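Local structure of putative phosphatase (Clostridium difficile, 3SD7) at residues Thr48-Tyr53 with Glu99-Lys104; Lys110-Met115 with Tyr212-Phe217; Met115-Glu120 with Asn231-Lys236; Leu130-Lys135 with Gln173-Leu178; Pro136-Glu141 with Ser159-Thr164. The protein probably hydrolyses phosphate esters as a phosphatase of the haloacid dehalogenase-like superfamily. All blocks are in the same frame, centred on the assembly; numbering follows the deposited sequence.

Contact 1: Thr48-Tyr53 with Glu99-Lys104; sequences TKSIQY and EYFADK
Y53 and Y100 each carry CG on the far side of CB from the backbone N (chi1 173° and -179°). Each ring therefore leaves its helix toward the other one. The rings meet at a slant, with planes 38° apart and centroids separated by 5.4 Å. Y53 CD2 lies 3.4 Å from Y100 CB. K49 puts its carbonyl O over the centre of one face of the Y100 ring, and its CD lies 3.6 Å from Y100 OH. The extended K49 chain then leads away to a salt bridge with E45. S50 OG meets the edge of the Y100 ring, 3.2 Å from Y100 CD2; its hydrogen bond goes to the O of G46. Y100 OH bonds to E108. The contact joins helices 44-57 and 87-105 of the helical cap. The polar ends of K49, S50 and Y100 bond to other residues, so the segments are held by van der Waals contact, including that of the S50 hydroxyl, whose own bond stays within its helix.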
# COMPACT_ATOMS: atom_id res chain seq x y z
N THR A 48 -10.92 -9.32 -0.70
CA THR A 48 -11.44 -10.68 -0.87
C THR A 48 -12.98 -10.68 -0.93
O THR A 48 -13.59 -11.42 -1.72
CB THR A 48 -10.91 -11.63 0.22
OG1 THR A 48 -11.23 -11.12 1.51
CG2 THR A 48 -9.37 -11.78 0.10
N LYS A 49 -13.62 -9.84 -0.13
CA LYS A 49 -15.09 -9.79 -0.16
C LYS A 49 -15.62 -9.21 -1.47
O LYS A 49 -16.69 -9.64 -1.95
CB LYS A 49 -15.64 -9.06 1.05
CG LYS A 49 -15.51 -9.85 2.31
CD LYS A 49 -16.13 -9.14 3.48
CE LYS A 49 -16.14 -10.03 4.70
NZ LYS A 49 -16.79 -9.38 5.86
N SER A 50 -14.88 -8.27 -2.05
CA SER A 50 -15.25 -7.68 -3.33
C SER A 50 -15.15 -8.72 -4.43
O SER A 50 -16.04 -8.83 -5.27
CB SER A 50 -14.39 -6.47 -3.67
OG SER A 50 -14.54 -5.44 -2.71
N ILE A 51 -14.06 -9.51 -4.43
CA ILE A 51 -13.91 -10.59 -5.39
C ILE A 51 -15.02 -11.63 -5.21
O ILE A 51 -15.63 -12.08 -6.18
CB ILE A 51 -12.51 -11.27 -5.30
CG1 ILE A 51 -11.43 -10.26 -5.65
CG2 ILE A 51 -12.45 -12.47 -6.24
CD1 ILE A 51 -9.98 -10.77 -5.50
N GLN A 52 -15.27 -12.02 -3.96
CA GLN A 52 -16.31 -13.00 -3.64
C GLN A 52 -17.67 -12.56 -4.18
O GLN A 52 -18.42 -13.35 -4.78
CB GLN A 52 -16.40 -13.20 -2.12
CG GLN A 52 -17.33 -14.35 -1.67
CD GLN A 52 -17.44 -14.44 -0.16
OE1 GLN A 52 -17.76 -13.45 0.50
NE2 GLN A 52 -17.18 -15.61 0.39
N TYR A 53 -17.99 -11.29 -3.95
CA TYR A 53 -19.24 -10.70 -4.42
C TYR A 53 -19.33 -10.77 -5.95
O TYR A 53 -20.41 -11.08 -6.50
CB TYR A 53 -19.35 -9.25 -3.94
CG TYR A 53 -20.53 -8.49 -4.49
CD1 TYR A 53 -21.80 -8.64 -3.94
CD2 TYR A 53 -20.37 -7.60 -5.55
CE1 TYR A 53 -22.88 -7.94 -4.44
CE2 TYR A 53 -21.46 -6.88 -6.06
CZ TYR A 53 -22.71 -7.06 -5.50
OH TYR A 53 -23.79 -6.36 -5.99
N GLU A 99 -18.15 -2.23 -7.67
CA GLU A 99 -19.41 -1.89 -7.05
C GLU A 99 -19.36 -2.22 -5.56
O GLU A 99 -19.67 -1.36 -4.72
CB GLU A 99 -20.56 -2.64 -7.75
CG GLU A 99 -21.92 -2.39 -7.15
CD GLU A 99 -23.05 -3.05 -7.94
OE1 GLU A 99 -22.76 -3.84 -8.86
OE2 GLU A 99 -24.22 -2.75 -7.63
N TYR A 100 -18.96 -3.44 -5.22
CA TYR A 100 -18.89 -3.84 -3.82
C TYR A 100 -17.78 -3.07 -3.09
O TYR A 100 -17.92 -2.71 -1.93
CB TYR A 100 -18.65 -5.36 -3.66
CG TYR A 100 -18.60 -5.78 -2.20
CD1 TYR A 100 -19.71 -6.31 -1.55
CD2 TYR A 100 -17.43 -5.60 -1.45
CE1 TYR A 100 -19.66 -6.66 -0.21
CE2 TYR A 100 -17.37 -5.95 -0.11
CZ TYR A 100 -18.48 -6.48 0.50
OH TYR A 100 -18.39 -6.81 1.83
N PHE A 101 -16.67 -2.83 -3.77
CA PHE A 101 -15.56 -2.17 -3.09
C PHE A 101 -15.90 -0.72 -2.70
O PHE A 101 -15.62 -0.28 -1.58
CB PHE A 101 -14.28 -2.20 -3.91
CG PHE A 101 -13.07 -1.73 -3.14
CD1 PHE A 101 -12.36 -2.61 -2.32
CD2 PHE A 101 -12.68 -0.40 -3.18
CE1 PHE A 101 -11.27 -2.16 -1.59
CE2 PHE A 101 -11.57 0.04 -2.45
CZ PHE A 101 -10.88 -0.82 -1.67
N ALA A 102 -16.51 0.00 -3.63
CA ALA A 102 -16.89 1.39 -3.38
C ALA A 102 -17.95 1.48 -2.28
O ALA A 102 -17.96 2.42 -1.50
CB ALA A 102 -17.39 2.06 -4.67
N ASP A 103 -18.83 0.49 -2.23
CA ASP A 103 -19.92 0.48 -1.25
C ASP A 103 -19.47 0.05 0.15
O ASP A 103 -19.80 0.71 1.14
CB ASP A 103 -21.04 -0.45 -1.74
CG ASP A 103 -22.27 -0.44 -0.83
OD1 ASP A 103 -22.51 0.56 -0.12
OD2 ASP A 103 -23.01 -1.45 -0.84
N LYS A 104 -18.73 -1.06 0.23
CA LYS A 104 -18.33 -1.63 1.53
C LYS A 104 -16.88 -2.05 1.65
O LYS A 104 -16.30 -1.99 2.74
CB LYS A 104 -19.21 -2.85 1.85
CG LYS A 104 -20.67 -2.48 2.01
CD LYS A 104 -21.57 -3.60 2.52
CE LYS A 104 -21.77 -4.73 1.53
NZ LYS A 104 -23.05 -5.48 1.84

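Contact 2: Lys110-Met115 with Tyr212-Phe217; sequences KIYENM and YGYGSF. With GOL (glycerol), chain E.
Y112 and Y212 form an edge-to-face aromatic contact at the surface of the core domain, where the flap of the HAD fold meets the loop after strand 206-210. Strand 110-111 pairs antiparallel with strand 41-42, and the helical cap is inserted between them. The Y212 edge points at the face of Y112. The centroids are 5.0 Å apart and the planes are turned by 62°. Y212 has its CG wedged between the backbone N and the carbonyl carbon (chi1 60°), which brings CD1 over the middle of the Y112 ring. At the far end of the Y212 side chain, OH bonds to the O of T39, and M115 CE lies 3.4 Å from Y212 OH. A type II turn brings Y112 and M115, the first residue of helix 115-124, to the same partner. Y214 lies near the metal site: its N bonds to D192, a sodium ligand, and its OH to D42. A glycerol, probably from the crystallisation liquor, bridges the segments and lays C1 over one face of the Y214 ring. Glycerol O1 accepts from Y112 OH at 2.6 Å and donates to Y212 O at 2.8 Å.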
# COMPACT_ATOMS: atom_id res chain seq x y z
N LYS A 110 -7.78 -3.31 8.01
CA LYS A 110 -7.31 -3.45 9.38
C LYS A 110 -5.97 -2.76 9.52
O LYS A 110 -5.02 -3.08 8.81
CB LYS A 110 -7.12 -4.92 9.69
CG LYS A 110 -6.93 -5.29 11.15
CD LYS A 110 -6.83 -6.83 11.26
CE LYS A 110 -6.64 -7.34 12.67
NZ LYS A 110 -6.70 -8.84 12.68
N ILE A 111 -5.86 -1.85 10.48
CA ILE A 111 -4.60 -1.17 10.69
C ILE A 111 -3.64 -2.15 11.36
O ILE A 111 -4.05 -2.93 12.22
CB ILE A 111 -4.78 0.15 11.48
CG1 ILE A 111 -3.48 0.91 11.59
CG2 ILE A 111 -5.37 -0.12 12.87
CD1 ILE A 111 -3.69 2.40 12.05
N TYR A 112 -2.36 -2.12 10.98
CA TYR A 112 -1.41 -3.04 11.60
C TYR A 112 -1.23 -2.67 13.06
O TYR A 112 -1.17 -1.50 13.42
CB TYR A 112 -0.09 -3.11 10.84
CG TYR A 112 -0.24 -3.83 9.54
CD1 TYR A 112 -0.37 -5.22 9.52
CD2 TYR A 112 -0.26 -3.16 8.32
CE1 TYR A 112 -0.54 -5.91 8.32
CE2 TYR A 112 -0.44 -3.86 7.10
CZ TYR A 112 -0.57 -5.24 7.13
OH TYR A 112 -0.74 -5.98 5.98
N GLU A 113 -1.16 -3.70 13.90
CA GLU A 113 -0.98 -3.47 15.31
C GLU A 113 0.27 -2.62 15.55
O GLU A 113 1.31 -2.86 14.95
CB GLU A 113 -0.82 -4.81 16.04
CG GLU A 113 -1.11 -4.72 17.47
CD GLU A 113 -2.60 -4.57 17.74
OE1 GLU A 113 -2.93 -3.97 18.76
OE2 GLU A 113 -3.45 -5.04 16.93
N ASN A 114 0.11 -1.60 16.39
CA ASN A 114 1.17 -0.66 16.85
C ASN A 114 1.54 0.44 15.87
O ASN A 114 2.37 1.29 16.19
CB ASN A 114 2.42 -1.42 17.29
CG ASN A 114 2.11 -2.46 18.37
OD1 ASN A 114 1.36 -2.18 19.31
ND2 ASN A 114 2.69 -3.66 18.25
N MET A 115 0.92 0.44 14.71
CA MET A 115 1.26 1.45 13.71
C MET A 115 0.83 2.84 14.18
O MET A 115 1.62 3.81 14.07
CB MET A 115 0.67 1.11 12.35
CG MET A 115 1.11 2.10 11.26
SD MET A 115 2.87 2.43 11.09
CE MET A 115 3.44 0.90 10.28
N TYR A 212 6.01 -7.86 7.39
CA TYR A 212 4.68 -8.15 7.93
C TYR A 212 3.53 -7.93 6.95
O TYR A 212 2.36 -8.18 7.30
CB TYR A 212 4.43 -7.34 9.22
CG TYR A 212 4.50 -5.85 9.04
CD1 TYR A 212 3.42 -5.14 8.48
CD2 TYR A 212 5.63 -5.13 9.42
CE1 TYR A 212 3.48 -3.79 8.32
CE2 TYR A 212 5.68 -3.77 9.27
CZ TYR A 212 4.60 -3.09 8.73
OH TYR A 212 4.67 -1.73 8.57
N GLY A 213 3.87 -7.50 5.74
CA GLY A 213 2.91 -7.27 4.69
C GLY A 213 2.85 -8.38 3.66
O GLY A 213 2.86 -9.60 4.00
N TYR A 214 2.78 -7.98 2.40
CA TYR A 214 2.55 -8.91 1.31
C TYR A 214 3.81 -9.35 0.57
O TYR A 214 3.74 -10.22 -0.28
CB TYR A 214 1.46 -8.37 0.37
CG TYR A 214 0.11 -8.46 1.03
CD1 TYR A 214 -0.70 -9.55 0.83
CD2 TYR A 214 -0.32 -7.47 1.94
CE1 TYR A 214 -1.91 -9.68 1.46
CE2 TYR A 214 -1.56 -7.61 2.59
CZ TYR A 214 -2.33 -8.71 2.32
OH TYR A 214 -3.54 -8.90 2.95
N GLY A 215 4.95 -8.79 0.92
CA GLY A 215 6.22 -9.19 0.33
C GLY A 215 6.90 -10.25 1.18
O GLY A 215 7.01 -10.12 2.40
N SER A 216 7.39 -11.31 0.52
CA SER A 216 8.16 -12.32 1.20
C SER A 216 9.58 -11.87 1.50
O SER A 216 10.10 -10.94 0.88
CB SER A 216 8.27 -13.54 0.29
OG SER A 216 9.01 -13.23 -0.88
N PHE A 217 10.22 -12.56 2.44
CA PHE A 217 11.63 -12.31 2.70
C PHE A 217 12.46 -12.49 1.42
O PHE A 217 13.36 -11.70 1.13
CB PHE A 217 12.19 -13.19 3.79
CG PHE A 217 13.68 -13.00 3.99
CD1 PHE A 217 14.16 -11.87 4.65
CD2 PHE A 217 14.58 -13.90 3.47
CE1 PHE A 217 15.53 -11.69 4.82
CE2 PHE A 217 15.94 -13.72 3.62
CZ PHE A 217 16.41 -12.61 4.31
C1 GOL E . -0.62 -9.54 5.38
O1 GOL E . -0.17 -8.52 6.24
C2 GOL E . -0.85 -10.84 6.16
O2 GOL E . -1.04 -11.88 5.23
C3 GOL E . -2.06 -10.70 7.10
O3 GOL E . -3.31 -10.58 6.42

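Contact 3: Met115-Glu120 with Asn231-Lys236; sequences MKEILE and NVESIK
V232 CG1 packs against the start of helix 115-124, 3.7 Å from M115 N. The M115 methyl CE reaches past it and lies 4.0 Å from I235 CD1, crossing both side chains at about a right angle. I118 closes the apolar patch. Its CG1 takes the place between the backbone N and the carbonyl carbon (chi1 77°), and its CG2 branch meets K236 CG at 3.7 Å and V232 CG1 at 4.0 Å. At the outer edge two carboxylates come together. E117 OE2 is 3.0 Å from E233 OE1, and their planes are 54° apart. Both atoms are acceptors, so this is a close approach of like charges, which would probably raise the pKa of one of the acids. K236 may ease it: its NZ makes a weak, 2.8 Å salt-bridge bond to E233 OE2. The same NZ is 4.0 Å from E117 OE2, too far for a salt bridge. In the next shell, N231 OD1 accepts from both the backbone N and OG of S234, an Asx motif that helps to shape the turn from V232 to I235. Y212 also touches V232. The arrangement joins helix 115-124 to the C-terminal helix 235-239 within the helical layer beside the parallel sheet, as in the Rossmann-like core of HAD proteins.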
# COMPACT_ATOMS: atom_id res chain seq x y z
N MET A 115 0.92 0.44 14.71
CA MET A 115 1.26 1.45 13.71
C MET A 115 0.83 2.84 14.18
O MET A 115 1.62 3.81 14.07
CB MET A 115 0.67 1.11 12.35
CG MET A 115 1.11 2.10 11.26
SD MET A 115 2.87 2.43 11.09
CE MET A 115 3.44 0.90 10.28
N LYS A 116 -0.36 2.96 14.76
CA LYS A 116 -0.80 4.29 15.21
C LYS A 116 0.22 4.87 16.21
O LYS A 116 0.60 6.04 16.10
CB LYS A 116 -2.23 4.27 15.74
CG LYS A 116 -2.83 5.64 15.89
CD LYS A 116 -4.25 5.57 16.40
CE LYS A 116 -4.95 6.91 16.27
NZ LYS A 116 -4.19 8.01 16.92
N GLU A 117 0.66 4.06 17.17
CA GLU A 117 1.67 4.48 18.13
C GLU A 117 2.97 4.95 17.47
O GLU A 117 3.52 5.99 17.84
CB GLU A 117 2.00 3.36 19.14
CG GLU A 117 3.36 3.58 19.88
CD GLU A 117 3.81 2.39 20.72
OE1 GLU A 117 3.03 1.98 21.59
OE2 GLU A 117 4.95 1.91 20.51
N ILE A 118 3.49 4.20 16.48
CA ILE A 118 4.75 4.61 15.89
C ILE A 118 4.57 5.90 15.08
O ILE A 118 5.43 6.77 15.12
CB ILE A 118 5.49 3.50 15.10
CG1 ILE A 118 4.87 3.28 13.77
CG2 ILE A 118 5.69 2.20 15.95
CD1 ILE A 118 5.30 4.32 12.76
N LEU A 119 3.44 6.04 14.38
CA LEU A 119 3.19 7.29 13.64
C LEU A 119 3.16 8.47 14.60
O LEU A 119 3.75 9.50 14.31
CB LEU A 119 1.89 7.24 12.85
CG LEU A 119 1.90 6.20 11.74
CD1 LEU A 119 0.53 6.13 11.10
CD2 LEU A 119 2.98 6.50 10.66
N GLU A 120 2.46 8.30 15.73
CA GLU A 120 2.37 9.35 16.77
C GLU A 120 3.79 9.69 17.29
O GLU A 120 4.14 10.86 17.44
CB GLU A 120 1.48 8.87 17.92
CG GLU A 120 -0.03 8.82 17.57
CD GLU A 120 -0.94 8.16 18.62
OE1 GLU A 120 -0.47 7.48 19.57
OE2 GLU A 120 -2.16 8.33 18.47
N ASN A 231 8.59 -6.52 12.05
CA ASN A 231 7.37 -6.02 12.64
C ASN A 231 7.35 -4.51 12.73
O ASN A 231 8.36 -3.85 12.49
CB ASN A 231 7.19 -6.65 14.02
CG ASN A 231 8.43 -6.54 14.86
OD1 ASN A 231 8.94 -5.45 15.09
ND2 ASN A 231 8.93 -7.69 15.35
N VAL A 232 6.17 -3.99 13.01
CA VAL A 232 5.94 -2.56 13.09
C VAL A 232 6.82 -1.89 14.14
O VAL A 232 7.44 -0.85 13.87
CB VAL A 232 4.44 -2.28 13.33
CG1 VAL A 232 4.20 -0.82 13.71
CG2 VAL A 232 3.62 -2.69 12.09
N GLU A 233 6.88 -2.47 15.33
CA GLU A 233 7.66 -1.88 16.41
C GLU A 233 9.13 -1.65 16.05
O GLU A 233 9.74 -0.68 16.52
CB GLU A 233 7.55 -2.72 17.70
CG GLU A 233 6.22 -2.56 18.48
CD GLU A 233 5.96 -1.15 19.04
OE1 GLU A 233 4.90 -0.94 19.68
OE2 GLU A 233 6.79 -0.24 18.85
N SER A 234 9.70 -2.53 15.24
CA SER A 234 11.10 -2.38 14.83
C SER A 234 11.37 -1.14 13.96
O SER A 234 12.52 -0.73 13.82
CB SER A 234 11.58 -3.63 14.10
OG SER A 234 11.69 -4.70 15.01
N ILE A 235 10.33 -0.56 13.35
CA ILE A 235 10.50 0.68 12.57
C ILE A 235 11.10 1.80 13.46
O ILE A 235 11.97 2.55 13.00
CB ILE A 235 9.16 1.12 11.93
CG1 ILE A 235 8.77 0.11 10.84
CG2 ILE A 235 9.26 2.53 11.33
CD1 ILE A 235 7.38 0.26 10.28
N LYS A 236 10.67 1.86 14.72
CA LYS A 236 11.18 2.84 15.72
C LYS A 236 12.69 2.80 15.89
O LYS A 236 13.32 3.84 16.11
CB LYS A 236 10.64 2.54 17.13
CG LYS A 236 9.14 2.54 17.32
CD LYS A 236 8.78 2.30 18.80
CE LYS A 236 9.37 1.02 19.35
NZ LYS A 236 8.77 0.64 20.66

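Contact 4: Leu130-Lys135 with Gln173-Leu178; sequences LVATSK and QYVLDL
On the helix side V175 does nearly all the touching, with chi1 at 90°, some 30° off the staggered value. The setting is the Rossmann-like HAD core. Helix 168-179 links strands 155-159 and 187-191. Its segment 173-178 runs nearly antiparallel to strand segment 130-133, with the two axes at 155° and 8.7 Å apart. V175 CG1 meets L130 CD1 at 3.6 Å as the two side chains run alongside each other, pointing opposite ways. The same CG1 lies 4.3 Å from A132 CB. The other branch, CG2, comes to 4.1 Å from V131 O. L176 adds a looser touch on L130 through its CD2. L130 and A132 point to this helix, while V131 points to the other side of the sheet. L33 and Y155, on the neighbouring strands, also touch V175. Beyond the packing, the strand ends at the active-site side. T133, which fits the threonine or serine of HAD proteins at this strand end, bonds through OG1 to D35, and K135 NZ makes a salt bridge to D37, a sodium ligand. An ST turn shapes the corner there, with K135 N donating to T133 OG1 at 3.0 Å.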
# COMPACT_ATOMS: atom_id res chain seq x y z
N LEU A 130 4.80 11.15 4.97
CA LEU A 130 4.08 11.21 3.70
C LEU A 130 3.61 9.83 3.31
O LEU A 130 4.21 8.82 3.68
CB LEU A 130 5.04 11.70 2.62
CG LEU A 130 5.82 13.02 2.84
CD1 LEU A 130 6.87 13.25 1.72
CD2 LEU A 130 4.87 14.19 2.98
N VAL A 131 2.54 9.76 2.51
CA VAL A 131 2.11 8.50 1.91
C VAL A 131 2.35 8.58 0.41
O VAL A 131 1.99 9.58 -0.22
CB VAL A 131 0.62 8.18 2.20
CG1 VAL A 131 0.14 6.98 1.36
CG2 VAL A 131 0.43 7.89 3.69
N ALA A 132 3.01 7.55 -0.12
CA ALA A 132 3.25 7.41 -1.55
C ALA A 132 2.83 5.99 -1.90
O ALA A 132 3.47 5.02 -1.51
CB ALA A 132 4.74 7.67 -1.90
N THR A 133 1.73 5.87 -2.64
CA THR A 133 1.12 4.59 -2.92
C THR A 133 0.58 4.51 -4.34
O THR A 133 0.35 5.55 -4.99
CB THR A 133 -0.03 4.36 -1.91
OG1 THR A 133 -0.64 3.07 -2.11
CG2 THR A 133 -1.12 5.46 -2.00
N SER A 134 0.42 3.28 -4.82
CA SER A 134 -0.18 3.01 -6.11
C SER A 134 -1.71 2.93 -5.95
O SER A 134 -2.43 2.98 -6.95
CB SER A 134 0.37 1.70 -6.73
OG SER A 134 1.75 1.81 -7.04
N LYS A 135 -2.19 2.81 -4.72
CA LYS A 135 -3.64 2.78 -4.45
C LYS A 135 -4.21 4.13 -4.84
O LYS A 135 -3.50 5.14 -4.74
CB LYS A 135 -3.88 2.52 -2.97
CG LYS A 135 -5.29 1.98 -2.67
CD LYS A 135 -5.43 1.59 -1.23
CE LYS A 135 -6.68 0.76 -0.95
NZ LYS A 135 -6.56 -0.72 -1.15
N GLN A 173 8.51 10.78 -6.18
CA GLN A 173 9.02 12.06 -6.64
C GLN A 173 7.99 13.17 -6.46
O GLN A 173 8.34 14.27 -6.04
CB GLN A 173 9.42 12.00 -8.11
CG GLN A 173 10.10 13.27 -8.59
CD GLN A 173 11.44 13.50 -7.90
OE1 GLN A 173 11.64 14.49 -7.19
NE2 GLN A 173 12.34 12.57 -8.06
N TYR A 174 6.74 12.89 -6.79
CA TYR A 174 5.67 13.88 -6.66
C TYR A 174 5.57 14.41 -5.23
O TYR A 174 5.51 15.60 -5.00
CB TYR A 174 4.31 13.30 -7.12
CG TYR A 174 3.13 14.24 -6.84
CD1 TYR A 174 2.90 15.35 -7.64
CD2 TYR A 174 2.29 14.01 -5.77
CE1 TYR A 174 1.83 16.22 -7.36
CE2 TYR A 174 1.23 14.87 -5.49
CZ TYR A 174 1.01 15.95 -6.27
OH TYR A 174 -0.06 16.79 -5.97
N VAL A 175 5.60 13.51 -4.26
CA VAL A 175 5.39 13.90 -2.89
C VAL A 175 6.62 14.63 -2.32
O VAL A 175 6.48 15.58 -1.57
CB VAL A 175 4.82 12.66 -2.11
CG1 VAL A 175 5.94 11.83 -1.51
CG2 VAL A 175 3.83 13.10 -1.11
N LEU A 176 7.83 14.23 -2.72
CA LEU A 176 9.03 14.98 -2.34
C LEU A 176 9.05 16.38 -2.96
O LEU A 176 9.52 17.35 -2.34
CB LEU A 176 10.31 14.24 -2.76
CG LEU A 176 10.64 12.98 -1.99
CD1 LEU A 176 11.96 12.46 -2.55
CD2 LEU A 176 10.72 13.26 -0.48
N ASP A 177 8.57 16.50 -4.20
CA ASP A 177 8.55 17.79 -4.83
C ASP A 177 7.64 18.74 -4.05
O ASP A 177 7.92 19.92 -3.98
CB ASP A 177 8.15 17.70 -6.29
CG ASP A 177 9.24 17.06 -7.18
OD1 ASP A 177 10.40 16.92 -6.73
OD2 ASP A 177 8.93 16.71 -8.33
N LEU A 178 6.57 18.22 -3.45
CA LEU A 178 5.65 19.06 -2.66
C LEU A 178 6.33 19.61 -1.40
O LEU A 178 5.94 20.65 -0.90
CB LEU A 178 4.41 18.29 -2.21
CG LEU A 178 3.45 17.81 -3.29
CD1 LEU A 178 2.37 16.93 -2.65
CD2 LEU A 178 2.87 19.00 -4.10

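Contact 5: Pro136-Glu141 with Ser159-Thr164; sequences PTVFAE and SNLDGT
A one-residue parallel beta bridge between P136 and S159 forms the junction where helix 137-146 starts beside the end of strand 155-159 of the HAD core. T137 N donates to S159 O at 2.8 Å, nearly straight at 163° and in the carbonyl plane. A water accepts from V138 N and donates to the same S159 O at 3.0 Å. P136 CA-H also points at this oxygen. A second water connects T137 OG1 with N160 OD1; T137 OG1 itself has its main bond to the N of G158. Further out, L161 lays CD2 over the face of F139, a CH-pi contact 3.9 Å from the ring centroid. P136 CB lies 3.8 Å from L161 CD2. The F139 ring also meets F101 of cap helix 87-105 edge to face. S159 OG lies beside the proline N, which has no hydrogen to give, and bonds to S134 O. S159 O thus serves amides in the first turn of the helix, directly and through water, and the positive helix end would probably strengthen those bonds.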
# COMPACT_ATOMS: atom_id res chain seq x y z
N PRO A 136 -5.47 4.19 -5.33
CA PRO A 136 -6.03 5.51 -5.65
C PRO A 136 -6.01 6.45 -4.45
O PRO A 136 -6.30 6.05 -3.34
CB PRO A 136 -7.46 5.20 -6.07
CG PRO A 136 -7.36 3.83 -6.65
CD PRO A 136 -6.37 3.11 -5.79
N THR A 137 -5.63 7.69 -4.68
CA THR A 137 -5.55 8.69 -3.60
C THR A 137 -6.81 8.74 -2.77
O THR A 137 -6.71 8.77 -1.55
CB THR A 137 -5.30 10.06 -4.18
OG1 THR A 137 -4.14 9.98 -5.00
CG2 THR A 137 -5.10 11.12 -3.06
N VAL A 138 -7.98 8.76 -3.42
CA VAL A 138 -9.26 8.86 -2.69
C VAL A 138 -9.40 7.70 -1.69
O VAL A 138 -9.86 7.91 -0.57
CB VAL A 138 -10.49 8.91 -3.61
CG1 VAL A 138 -10.63 7.62 -4.41
CG2 VAL A 138 -11.74 9.16 -2.78
N PHE A 139 -9.02 6.50 -2.10
CA PHE A 139 -9.08 5.37 -1.20
C PHE A 139 -8.08 5.50 -0.04
O PHE A 139 -8.43 5.23 1.11
CB PHE A 139 -8.88 4.03 -1.94
CG PHE A 139 -9.92 3.74 -2.98
CD1 PHE A 139 -11.22 4.25 -2.88
CD2 PHE A 139 -9.64 2.86 -4.01
CE1 PHE A 139 -12.19 3.95 -3.85
CE2 PHE A 139 -10.61 2.55 -4.96
CZ PHE A 139 -11.87 3.10 -4.88
N ALA A 140 -6.84 5.89 -0.33
CA ALA A 140 -5.80 6.07 0.69
C ALA A 140 -6.25 7.11 1.74
O ALA A 140 -6.16 6.88 2.94
CB ALA A 140 -4.43 6.49 0.05
N GLU A 141 -6.76 8.23 1.26
CA GLU A 141 -7.23 9.27 2.18
C GLU A 141 -8.43 8.79 3.00
O GLU A 141 -8.49 9.05 4.19
CB GLU A 141 -7.53 10.54 1.39
CG GLU A 141 -6.29 11.21 0.84
CD GLU A 141 -6.62 12.48 0.10
OE1 GLU A 141 -7.71 12.53 -0.51
OE2 GLU A 141 -5.78 13.40 0.11
N SER A 159 -2.79 7.05 -6.81
CA SER A 159 -3.15 7.12 -8.21
C SER A 159 -4.54 7.74 -8.38
O SER A 159 -5.25 8.02 -7.42
CB SER A 159 -3.11 5.72 -8.81
OG SER A 159 -3.95 4.85 -8.11
N ASN A 160 -4.92 7.97 -9.62
CA ASN A 160 -6.23 8.52 -9.90
C ASN A 160 -7.24 7.39 -9.96
O ASN A 160 -6.89 6.27 -10.34
CB ASN A 160 -6.21 9.32 -11.20
CG ASN A 160 -5.49 10.64 -11.06
OD1 ASN A 160 -5.22 11.11 -9.94
ND2 ASN A 160 -5.20 11.27 -12.20
N LEU A 161 -8.48 7.66 -9.52
CA LEU A 161 -9.54 6.65 -9.64
C LEU A 161 -9.75 6.39 -11.12
O LEU A 161 -9.60 7.31 -11.94
CB LEU A 161 -10.86 7.14 -9.03
CG LEU A 161 -11.07 7.09 -7.53
CD1 LEU A 161 -12.35 7.86 -7.16
CD2 LEU A 161 -11.13 5.65 -7.06
N ASP A 162 -10.12 5.16 -11.49
CA ASP A 162 -10.33 4.83 -12.90
C ASP A 162 -9.27 5.53 -13.76
O ASP A 162 -9.59 6.27 -14.70
CB ASP A 162 -11.75 5.23 -13.36
CG ASP A 162 -12.85 4.44 -12.65
OD1 ASP A 162 -12.56 3.40 -12.01
OD2 ASP A 162 -14.03 4.85 -12.75
N GLY A 163 -8.01 5.33 -13.38
CA GLY A 163 -6.88 5.89 -14.10
C GLY A 163 -5.82 4.81 -14.23
O GLY A 163 -6.05 3.66 -13.83
N THR A 164 -4.68 5.16 -14.81
CA THR A 164 -3.58 4.21 -14.94
C THR A 164 -2.89 4.08 -13.57
O THR A 164 -2.73 5.07 -12.86
CB THR A 164 -2.56 4.68 -16.02
OG1 THR A 164 -1.59 3.65 -16.25
CG2 THR A 164 -1.84 5.98 -15.60
O HOH W 1 -4.80 11.58 -7.12
O HOH W 2 -7.84 8.79 -6.01

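In the fold
Contact 4 is the buried one, made by apolar side chains between strand and helix in the core domain. Contacts 2 and 5 lie at the surface: contact 2 rests on an aromatic pair bridged by glycerol, contact 5 on a backbone bond and waters. Contacts 1 and 3 are partly buried. Contact 1 mixes ring packing with a buried hydroxyl; contact 3 has an apolar centre and a polar rim, and it alone brings two carboxylates together. Contact 1 belongs to the cap, and its F101 touches F139 of contact 5, which links cap and core. Contacts 2 and 3 share M115. Contacts 4 and 5 follow one another along the chain, and the carbonyls of S134 and K135 bond to OG and N of S159.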